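Local coordinates for membrane lipoprotein family protein (Aeropyrum pernix, PDB 4PEV), which binds adenosine between its two lobes and, as an ABC-transporter solute-binding protein, probably hands it to a membrane permease for uptake, at residues C[223-228]-C[237-242]; C[199-204]-C[250-255]. All coordinates share one frame; numbering follows the deposited sequence.

Contact 1: C[223-228]-C[237-242]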
ATOM      1  N   VAL C 223     -13.218  -1.419  11.590  1.00 34.74           N
ATOM      2  CA  VAL C 223     -12.686  -2.672  12.096  1.00 34.29           C
ATOM      3  C   VAL C 223     -11.445  -3.026  11.314  1.00 33.42           C
ATOM      4  O   VAL C 223     -11.489  -3.194  10.092  1.00 34.89           O
ATOM      5  CB  VAL C 223     -13.701  -3.810  11.957  1.00 35.45           C
ATOM      6  CG1 VAL C 223     -13.085  -5.143  12.393  1.00 34.09           C
ATOM      7  CG2 VAL C 223     -14.956  -3.461  12.759  1.00 36.67           C
ATOM      8  N   TRP C 224     -10.341  -3.138  12.037  1.00 31.78           N
ATOM      9  CA  TRP C 224      -9.048  -3.415  11.455  1.00 30.70           C
ATOM     10  C   TRP C 224      -8.583  -4.773  11.937  1.00 30.75           C
ATOM     11  O   TRP C 224      -8.493  -4.995  13.133  1.00 32.39           O
ATOM     12  CB  TRP C 224      -8.074  -2.350  11.900  1.00 29.76           C
ATOM     13  CG  TRP C 224      -6.716  -2.541  11.403  1.00 30.00           C
ATOM     14  CD1 TRP C 224      -5.776  -3.394  11.894  1.00 30.77           C
ATOM     15  CD2 TRP C 224      -6.106  -1.846  10.321  1.00 29.13           C
ATOM     16  NE1 TRP C 224      -4.607  -3.261  11.191  1.00 30.17           N
ATOM     17  CE2 TRP C 224      -4.782  -2.319  10.215  1.00 29.08           C
ATOM     18  CE3 TRP C 224      -6.552  -0.871   9.427  1.00 28.66           C
ATOM     19  CZ2 TRP C 224      -3.895  -1.857   9.243  1.00 29.00           C
ATOM     20  CZ3 TRP C 224      -5.671  -0.405   8.468  1.00 28.90           C
ATOM     21  CH2 TRP C 224      -4.350  -0.899   8.385  1.00 28.52           C
ATOM     22  N   THR C 225      -8.296  -5.673  11.001  1.00 30.18           N
ATOM     23  CA  THR C 225      -7.820  -7.013  11.318  1.00 29.19           C
ATOM     24  C   THR C 225      -6.461  -7.334  10.685  1.00 28.74           C
ATOM     25  O   THR C 225      -6.323  -7.395   9.449  1.00 28.45           O
ATOM     26  CB  THR C 225      -8.838  -8.070  10.866  1.00 29.39           C
ATOM     27  OG1 THR C 225     -10.140  -7.678  11.308  1.00 30.67           O
ATOM     28  CG2 THR C 225      -8.488  -9.449  11.442  1.00 28.89           C
ATOM     29  N   TYR C 226      -5.460  -7.543  11.542  1.00 28.06           N
ATOM     30  CA  TYR C 226      -4.224  -8.193  11.133  1.00 26.19           C
ATOM     31  C   TYR C 226      -4.483  -9.681  10.914  1.00 26.17           C
ATOM     32  O   TYR C 226      -4.991 -10.355  11.799  1.00 25.17           O
ATOM     33  CB  TYR C 226      -3.151  -8.013  12.188  1.00 25.49           C
ATOM     34  CG  TYR C 226      -2.609  -6.615  12.237  1.00 26.41           C
ATOM     35  CD1 TYR C 226      -1.885  -6.090  11.157  1.00 27.01           C
ATOM     36  CD2 TYR C 226      -2.812  -5.809  13.351  1.00 25.86           C
ATOM     37  CE1 TYR C 226      -1.373  -4.805  11.193  1.00 27.14           C
ATOM     38  CE2 TYR C 226      -2.313  -4.526  13.400  1.00 26.98           C
ATOM     39  CZ  TYR C 226      -1.595  -4.020  12.324  1.00 28.45           C
ATOM     40  OH  TYR C 226      -1.098  -2.729  12.385  1.00 30.70           O
ATOM     41  N   THR C 227      -4.161 -10.166   9.716  1.00 27.01           N
ATOM     42  CA  THR C 227      -4.175 -11.592   9.404  1.00 27.86           C
ATOM     43  C   THR C 227      -2.841 -12.222   9.764  1.00 28.50           C
ATOM     44  O   THR C 227      -2.773 -13.415  10.044  1.00 29.55           O
ATOM     45  CB  THR C 227      -4.369 -11.852   7.906  1.00 27.51           C
ATOM     46  OG1 THR C 227      -3.239 -11.332   7.189  1.00 27.58           O
ATOM     47  CG2 THR C 227      -5.655 -11.222   7.411  1.00 27.59           C
ATOM     48  N   GLY C 228      -1.781 -11.429   9.710  1.00 29.35           N
ATOM     49  CA  GLY C 228      -0.458 -11.887  10.108  1.00 31.50           C
ATOM     50  C   GLY C 228       0.398 -12.364   8.950  1.00 33.27           C
ATOM     51  O   GLY C 228       1.580 -12.674   9.124  1.00 34.01           O
ATOM     52  N   LYS C 237      -9.660 -14.197   2.507  1.00 31.40           N
ATOM     53  CA  LYS C 237     -11.078 -14.385   2.211  1.00 32.61           C
ATOM     54  C   LYS C 237     -11.886 -14.722   3.464  1.00 31.81           C
ATOM     55  O   LYS C 237     -12.930 -14.127   3.682  1.00 32.55           O
ATOM     56  CB  LYS C 237     -11.276 -15.465   1.141  1.00 35.23           C
ATOM     57  CG  LYS C 237     -12.684 -15.481   0.550  1.00 39.39           C
ATOM     58  CD  LYS C 237     -12.970 -16.685  -0.356  1.00 42.31           C
ATOM     59  CE  LYS C 237     -12.063 -16.705  -1.585  1.00 46.83           C
ATOM     60  NZ  LYS C 237     -12.812 -17.074  -2.831  1.00 49.14           N
ATOM     61  N   THR C 238     -11.417 -15.661   4.287  1.00 31.17           N
ATOM     62  CA  THR C 238     -12.158 -16.030   5.503  1.00 31.24           C
ATOM     63  C   THR C 238     -12.247 -14.855   6.458  1.00 30.64           C
ATOM     64  O   THR C 238     -13.291 -14.634   7.070  1.00 32.61           O
ATOM     65  CB  THR C 238     -11.556 -17.223   6.284  1.00 31.03           C
ATOM     66  OG1 THR C 238     -10.223 -16.909   6.705  1.00 33.97           O
ATOM     67  CG2 THR C 238     -11.545 -18.475   5.448  1.00 30.38           C
ATOM     68  N   THR C 239     -11.160 -14.107   6.599  1.00 29.48           N
ATOM     69  CA  THR C 239     -11.188 -12.923   7.445  1.00 29.83           C
ATOM     70  C   THR C 239     -12.311 -11.990   7.004  1.00 30.46           C
ATOM     71  O   THR C 239     -13.106 -11.552   7.833  1.00 31.90           O
ATOM     72  CB  THR C 239      -9.861 -12.144   7.415  1.00 29.50           C
ATOM     73  OG1 THR C 239      -8.781 -13.022   7.740  1.00 28.71           O
ATOM     74  CG2 THR C 239      -9.899 -10.979   8.414  1.00 29.42           C
ATOM     75  N   ALA C 240     -12.374 -11.722   5.697  1.00 30.91           N
ATOM     76  CA  ALA C 240     -13.376 -10.827   5.108  1.00 30.67           C
ATOM     77  C   ALA C 240     -14.790 -11.335   5.281  1.00 32.70           C
ATOM     78  O   ALA C 240     -15.682 -10.545   5.539  1.00 34.13           O
ATOM     79  CB  ALA C 240     -13.094 -10.596   3.635  1.00 29.42           C
ATOM     80  N   GLU C 241     -15.002 -12.642   5.134  1.00 35.71           N
ATOM     81  CA  GLU C 241     -16.342 -13.228   5.296  1.00 37.07           C
ATOM     82  C   GLU C 241     -16.884 -13.075   6.708  1.00 36.78           C
ATOM     83  O   GLU C 241     -18.081 -12.857   6.895  1.00 34.76           O
ATOM     84  CB  GLU C 241     -16.331 -14.709   4.959  1.00 39.94           C
ATOM     85  CG  GLU C 241     -16.269 -15.024   3.482  1.00 43.10           C
ATOM     86  CD  GLU C 241     -15.876 -16.469   3.215  1.00 47.12           C
ATOM     87  OE1 GLU C 241     -15.690 -17.250   4.183  1.00 48.46           O
ATOM     88  OE2 GLU C 241     -15.737 -16.822   2.023  1.00 50.25           O
ATOM     89  N   GLN C 242     -16.005 -13.232   7.697  1.00 38.83           N
ATOM     90  CA  GLN C 242     -16.358 -12.958   9.084  1.00 41.40           C
ATOM     91  C   GLN C 242     -16.787 -11.520   9.224  1.00 39.87           C
ATOM     92  O   GLN C 242     -17.869 -11.251   9.745  1.00 42.01           O
ATOM     93  CB  GLN C 242     -15.194 -13.239  10.032  1.00 46.65           C
ATOM     94  CG  GLN C 242     -15.454 -14.413  10.962  1.00 52.29           C
ATOM     95  CD  GLN C 242     -14.182 -15.131  11.376  1.00 58.30           C
ATOM     96  OE1 GLN C 242     -13.879 -15.256  12.568  1.00 62.38           O
ATOM     97  NE2 GLN C 242     -13.427 -15.611  10.390  1.00 58.57           N
TER

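Contact 2: C[199-204]-C[250-255]. With ADN (adenosine), chain F.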
ATOM      1  N   TRP C 199       1.384   0.048  10.694  1.00 34.31           N
ATOM      2  CA  TRP C 199       1.013   0.951  11.776  1.00 33.61           C
ATOM      3  C   TRP C 199       0.596   2.282  11.152  1.00 33.79           C
ATOM      4  O   TRP C 199      -0.440   2.844  11.498  1.00 34.28           O
ATOM      5  CB  TRP C 199       2.157   1.199  12.742  1.00 34.06           C
ATOM      6  CG  TRP C 199       2.706  -0.001  13.427  1.00 35.55           C
ATOM      7  CD1 TRP C 199       2.168  -1.248  13.465  1.00 38.02           C
ATOM      8  CD2 TRP C 199       3.900  -0.052  14.219  1.00 37.77           C
ATOM      9  NE1 TRP C 199       2.966  -2.094  14.215  1.00 38.89           N
ATOM     10  CE2 TRP C 199       4.035  -1.381  14.693  1.00 39.12           C
ATOM     11  CE3 TRP C 199       4.880   0.897  14.569  1.00 38.27           C
ATOM     12  CZ2 TRP C 199       5.116  -1.791  15.494  1.00 39.00           C
ATOM     13  CZ3 TRP C 199       5.957   0.492  15.363  1.00 39.31           C
ATOM     14  CH2 TRP C 199       6.065  -0.845  15.815  1.00 39.06           C
ATOM     15  N   ARG C 200       1.392   2.767  10.208  1.00 32.09           N
ATOM     16  CA  ARG C 200       1.103   4.036   9.558  1.00 31.89           C
ATOM     17  C   ARG C 200      -0.197   4.009   8.756  1.00 32.28           C
ATOM     18  O   ARG C 200      -0.948   4.990   8.766  1.00 31.88           O
ATOM     19  CB  ARG C 200       2.271   4.459   8.670  1.00 32.14           C
ATOM     20  CG  ARG C 200       3.536   4.706   9.467  1.00 33.53           C
ATOM     21  CD  ARG C 200       4.581   5.517   8.714  1.00 35.59           C
ATOM     22  NE  ARG C 200       5.441   4.687   7.883  1.00 36.68           N
ATOM     23  CZ  ARG C 200       6.337   3.837   8.358  1.00 37.84           C
ATOM     24  NH1 ARG C 200       6.490   3.688   9.672  1.00 37.86           N
ATOM     25  NH2 ARG C 200       7.084   3.127   7.516  1.00 39.77           N
ATOM     26  N   PHE C 201      -0.455   2.895   8.065  1.00 30.79           N
ATOM     27  CA  PHE C 201      -1.728   2.711   7.362  1.00 29.47           C
ATOM     28  C   PHE C 201      -2.851   2.792   8.376  1.00 28.67           C
ATOM     29  O   PHE C 201      -3.756   3.601   8.226  1.00 26.52           O
ATOM     30  CB  PHE C 201      -1.814   1.357   6.617  1.00 28.77           C
ATOM     31  CG  PHE C 201      -1.152   1.351   5.256  1.00 29.19           C
ATOM     32  CD1 PHE C 201      -1.742   1.989   4.178  1.00 29.56           C
ATOM     33  CD2 PHE C 201       0.058   0.688   5.046  1.00 29.15           C
ATOM     34  CE1 PHE C 201      -1.140   1.969   2.921  1.00 29.75           C
ATOM     35  CE2 PHE C 201       0.664   0.674   3.797  1.00 28.72           C
ATOM     36  CZ  PHE C 201       0.063   1.310   2.732  1.00 29.06           C
ATOM     37  N   HIS C 202      -2.773   1.954   9.410  1.00 29.46           N
ATOM     38  CA  HIS C 202      -3.826   1.868  10.412  1.00 30.39           C
ATOM     39  C   HIS C 202      -4.125   3.245  10.966  1.00 31.41           C
ATOM     40  O   HIS C 202      -5.250   3.727  10.862  1.00 35.79           O
ATOM     41  CB  HIS C 202      -3.447   0.918  11.545  1.00 30.57           C
ATOM     42  CG  HIS C 202      -4.568   0.645  12.496  1.00 31.43           C
ATOM     43  ND1 HIS C 202      -4.421  -0.166  13.598  1.00 32.12           N
ATOM     44  CD2 HIS C 202      -5.854   1.074  12.516  1.00 32.86           C
ATOM     45  CE1 HIS C 202      -5.571  -0.236  14.251  1.00 32.33           C
ATOM     46  NE2 HIS C 202      -6.454   0.513  13.620  1.00 33.68           N
ATOM     47  N   ILE C 203      -3.119   3.890  11.532  1.00 30.17           N
ATOM     48  CA  ILE C 203      -3.287   5.232  12.081  1.00 29.50           C
ATOM     49  C   ILE C 203      -3.934   6.191  11.091  1.00 27.44           C
ATOM     50  O   ILE C 203      -4.811   6.946  11.461  1.00 28.37           O
ATOM     51  CB  ILE C 203      -1.931   5.815  12.532  1.00 30.18           C
ATOM     52  CG1 ILE C 203      -1.506   5.168  13.849  1.00 30.43           C
ATOM     53  CG2 ILE C 203      -1.992   7.334  12.661  1.00 30.47           C
ATOM     54  CD1 ILE C 203      -0.070   5.457  14.214  1.00 31.11           C
ATOM     55  N   GLY C 204      -3.487   6.184   9.848  1.00 25.89           N
ATOM     56  CA  GLY C 204      -4.013   7.121   8.863  1.00 26.45           C
ATOM     57  C   GLY C 204      -5.444   6.811   8.478  1.00 26.98           C
ATOM     58  O   GLY C 204      -6.236   7.713   8.223  1.00 29.44           O
ATOM     59  N   VAL C 250     -17.325  -1.798   3.671  1.00 24.24           N
ATOM     60  CA  VAL C 250     -16.288  -1.185   2.880  1.00 24.28           C
ATOM     61  C   VAL C 250     -14.957  -1.718   3.370  1.00 24.25           C
ATOM     62  O   VAL C 250     -14.656  -1.641   4.566  1.00 24.18           O
ATOM     63  CB  VAL C 250     -16.321   0.326   3.038  1.00 25.19           C
ATOM     64  CG1 VAL C 250     -15.301   0.970   2.106  1.00 25.99           C
ATOM     65  CG2 VAL C 250     -17.732   0.836   2.764  1.00 25.51           C
ATOM     66  N   PHE C 251     -14.160  -2.228   2.435  1.00 24.23           N
ATOM     67  CA  PHE C 251     -13.023  -3.084   2.741  1.00 24.24           C
ATOM     68  C   PHE C 251     -11.718  -2.596   2.144  1.00 25.33           C
ATOM     69  O   PHE C 251     -11.471  -2.826   0.959  1.00 25.35           O
ATOM     70  CB  PHE C 251     -13.281  -4.461   2.161  1.00 24.14           C
ATOM     71  CG  PHE C 251     -14.187  -5.294   2.980  1.00 23.67           C
ATOM     72  CD1 PHE C 251     -15.543  -5.256   2.771  1.00 23.49           C
ATOM     73  CD2 PHE C 251     -13.672  -6.126   3.948  1.00 23.82           C
ATOM     74  CE1 PHE C 251     -16.389  -6.041   3.510  1.00 24.07           C
ATOM     75  CE2 PHE C 251     -14.505  -6.907   4.709  1.00 24.55           C
ATOM     76  CZ  PHE C 251     -15.875  -6.867   4.489  1.00 24.61           C
ATOM     77  N   TYR C 252     -10.866  -1.981   2.967  1.00 25.81           N
ATOM     78  CA  TYR C 252      -9.547  -1.504   2.526  1.00 25.46           C
ATOM     79  C   TYR C 252      -8.516  -2.620   2.546  1.00 26.22           C
ATOM     80  O   TYR C 252      -8.282  -3.239   3.580  1.00 27.98           O
ATOM     81  CB  TYR C 252      -9.085  -0.374   3.443  1.00 24.63           C
ATOM     82  CG  TYR C 252      -7.859   0.370   3.019  1.00 23.84           C
ATOM     83  CD1 TYR C 252      -7.469   0.447   1.687  1.00 24.42           C
ATOM     84  CD2 TYR C 252      -7.113   1.068   3.963  1.00 24.96           C
ATOM     85  CE1 TYR C 252      -6.340   1.171   1.319  1.00 25.32           C
ATOM     86  CE2 TYR C 252      -5.989   1.806   3.614  1.00 24.58           C
ATOM     87  CZ  TYR C 252      -5.604   1.854   2.297  1.00 24.94           C
ATOM     88  OH  TYR C 252      -4.485   2.577   1.965  1.00 25.48           O
ATOM     89  N   GLY C 253      -7.868  -2.857   1.416  1.00 26.94           N
ATOM     90  CA  GLY C 253      -6.898  -3.950   1.308  1.00 27.10           C
ATOM     91  C   GLY C 253      -5.490  -3.536   1.651  1.00 26.57           C
ATOM     92  O   GLY C 253      -4.836  -2.885   0.866  1.00 26.84           O
ATOM     93  N   VAL C 254      -5.017  -3.921   2.828  1.00 27.36           N
ATOM     94  CA  VAL C 254      -3.681  -3.528   3.269  1.00 27.81           C
ATOM     95  C   VAL C 254      -2.810  -4.758   3.597  1.00 27.05           C
ATOM     96  O   VAL C 254      -2.064  -4.769   4.575  1.00 26.61           O
ATOM     97  CB  VAL C 254      -3.740  -2.576   4.491  1.00 28.50           C
ATOM     98  CG1 VAL C 254      -2.465  -1.751   4.568  1.00 29.80           C
ATOM     99  CG2 VAL C 254      -4.939  -1.644   4.417  1.00 28.88           C
ATOM    100  N   ALA C 255      -2.849  -5.761   2.728  1.00 25.88           N
ATOM    101  CA  ALA C 255      -2.253  -7.059   3.028  1.00 24.90           C
ATOM    102  C   ALA C 255      -1.566  -7.757   1.843  1.00 23.69           C
ATOM    103  O   ALA C 255      -1.487  -8.987   1.810  1.00 23.82           O
ATOM    104  CB  ALA C 255      -3.331  -7.960   3.608  1.00 25.40           C
TER
HETATM  105  O5' ADN F 501      -0.384  -4.355   0.624  1.00 24.76           O
HETATM  106  C5' ADN F 501      -0.389  -3.373   1.678  1.00 24.46           C
HETATM  107  C4' ADN F 501       0.982  -3.038   2.274  1.00 25.00           C
HETATM  108  O4' ADN F 501       1.561  -4.156   2.952  1.00 25.17           O
HETATM  109  C3' ADN F 501       2.071  -2.588   1.304  1.00 25.42           C
HETATM  110  O3' ADN F 501       1.935  -1.212   0.934  1.00 24.73           O
HETATM  111  C2' ADN F 501       3.342  -2.888   2.092  1.00 25.15           C
HETATM  112  O2' ADN F 501       3.683  -1.858   3.029  1.00 24.87           O
HETATM  113  C1' ADN F 501       2.981  -4.145   2.839  1.00 25.20           C
HETATM  114  N9  ADN F 501       3.394  -5.348   2.091  1.00 26.41           N
HETATM  115  C8  ADN F 501       2.752  -5.933   1.053  1.00 26.73           C
HETATM  116  N7  ADN F 501       3.417  -7.038   0.621  1.00 27.31           N
HETATM  117  C5  ADN F 501       4.504  -7.162   1.412  1.00 28.16           C
HETATM  118  C6  ADN F 501       5.649  -8.089   1.530  1.00 28.08           C
HETATM  119  N6  ADN F 501       5.758  -9.130   0.683  1.00 28.70           N
HETATM  120  N1  ADN F 501       6.577  -7.854   2.491  1.00 28.31           N
HETATM  121  C2  ADN F 501       6.489  -6.807   3.340  1.00 27.77           C
HETATM  122  N3  ADN F 501       5.482  -5.926   3.291  1.00 28.04           N
HETATM  123  C4  ADN F 501       4.486  -6.044   2.371  1.00 27.80           C

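Contact 1: C[223-228]-C[237-242]
Thr225 and Thr239 meet methyl to methyl, tip to tip, with CG2 of Thr225 3.7 Å from CG2 of Thr239. In Thr239 a chi1 of -54°, measured to OG1, puts the methyl CG2 anti to the backbone N, which sends it out from helix 233-245 toward strand 222-226. Across the same spot, CG2 of Thr227 comes in at about a right angle and lies 3.6 Å from Thr239 OG1. These three threonines make up the close part of the contact. Threonine suits positions 227 and 239 because it offers a small methyl as well as a hydroxyl that can bond elsewhere: Thr239 OG1 pairs with Leu235 O within its own helix, while Thr227 OG1 bonds across to Ala191 O of the adjacent strand and back to Arg229 N. Beyond Thr239 the contact loosens. Glu241 and Gln242 are exposed and neither touches segment 223-228; the amide of Gln242 turns back on the helix, with a weak bond from NE2 to Thr238 O (3.5 Å). Ala240, small and buried, instead packs on Ala265. Strand, helix and strand 248-254 form a beta-alpha-beta crossover that skips over strand 186-191, and this contact joins its edge strand to its helix. Segment 237-242 thus meets the strand through van der Waals contact of small side chains, with no directional bond between them, while the hydroxyls of Thr227 and Thr239 serve other partners.

Contact 2: C[199-204]-C[250-255]
CG1 of Val254 sits over one face of the Phe201 ring in a CH-pi contact, 3.7 Å from the ring centroid and 22° off the ring normal. It lies nearer the CG end of the ring, 3.4 Å from Phe201 CG. Because this methyl is anti to the backbone N of Val254 (chi1 -157°), it projects from the strand toward helix 196-214, while the other methyl, CG2, rests over a face of the Tyr252 ring near its rim. A branched valine can thus serve two aromatic rings at once. Tyr252 reaches Phe201 differently: the two side chains cross at about a right angle, and the phenol OH comes to the ring edge, near the ring plane, 3.5 Å from Phe201 CE1. That hydroxyl is buried, and its hydrogen bond to Gln281 OE1 supplies the polar partner which the phenylalanine cannot. The helix packs on the inner strand 248-254 of a Rossmann-like lobe of the periplasmic-binding-protein type, in which ligands bind beside the C-terminal ends of the parallel strands. Adenosine lies at just such an end here. Its C5' is 3.4 Å from the backbone C of Val254, and the far end of the phenylalanine ring, at CZ, comes obliquely to within 3.6 Å of the ribose O3'. Phenylalanine is apt at this point, since its apolar face takes the Val254 methyl while its far end reaches the ribose. Trp224 of strand 222-226 packs on Val254, and Asp282 and Lys299 hydrogen-bond the nucleoside nearby.

Overall arrangement
Contacts 1 and 2, their centres 12 Å apart, draw on the same mixed sheet from opposite faces: helix 233-245 lies against one, helix 196-214 against the other. Trp224 joins them, for it belongs to the strand of contact 1 but points to the helix of contact 2, where its CH2 is 3.8 Å from Phe201 CB and its ring stacks on His202. On the other face, Ala240 O of contact 1 lies 3.8 Å from Phe251 CZ of contact 2. Their relation to the ligand differs. Contact 2 lines the adenosine pocket directly, whereas the side chain of Thr227 in contact 1 stays about 10 Å from the nucleoside and about 7 Å from that of Phe230, which binds it.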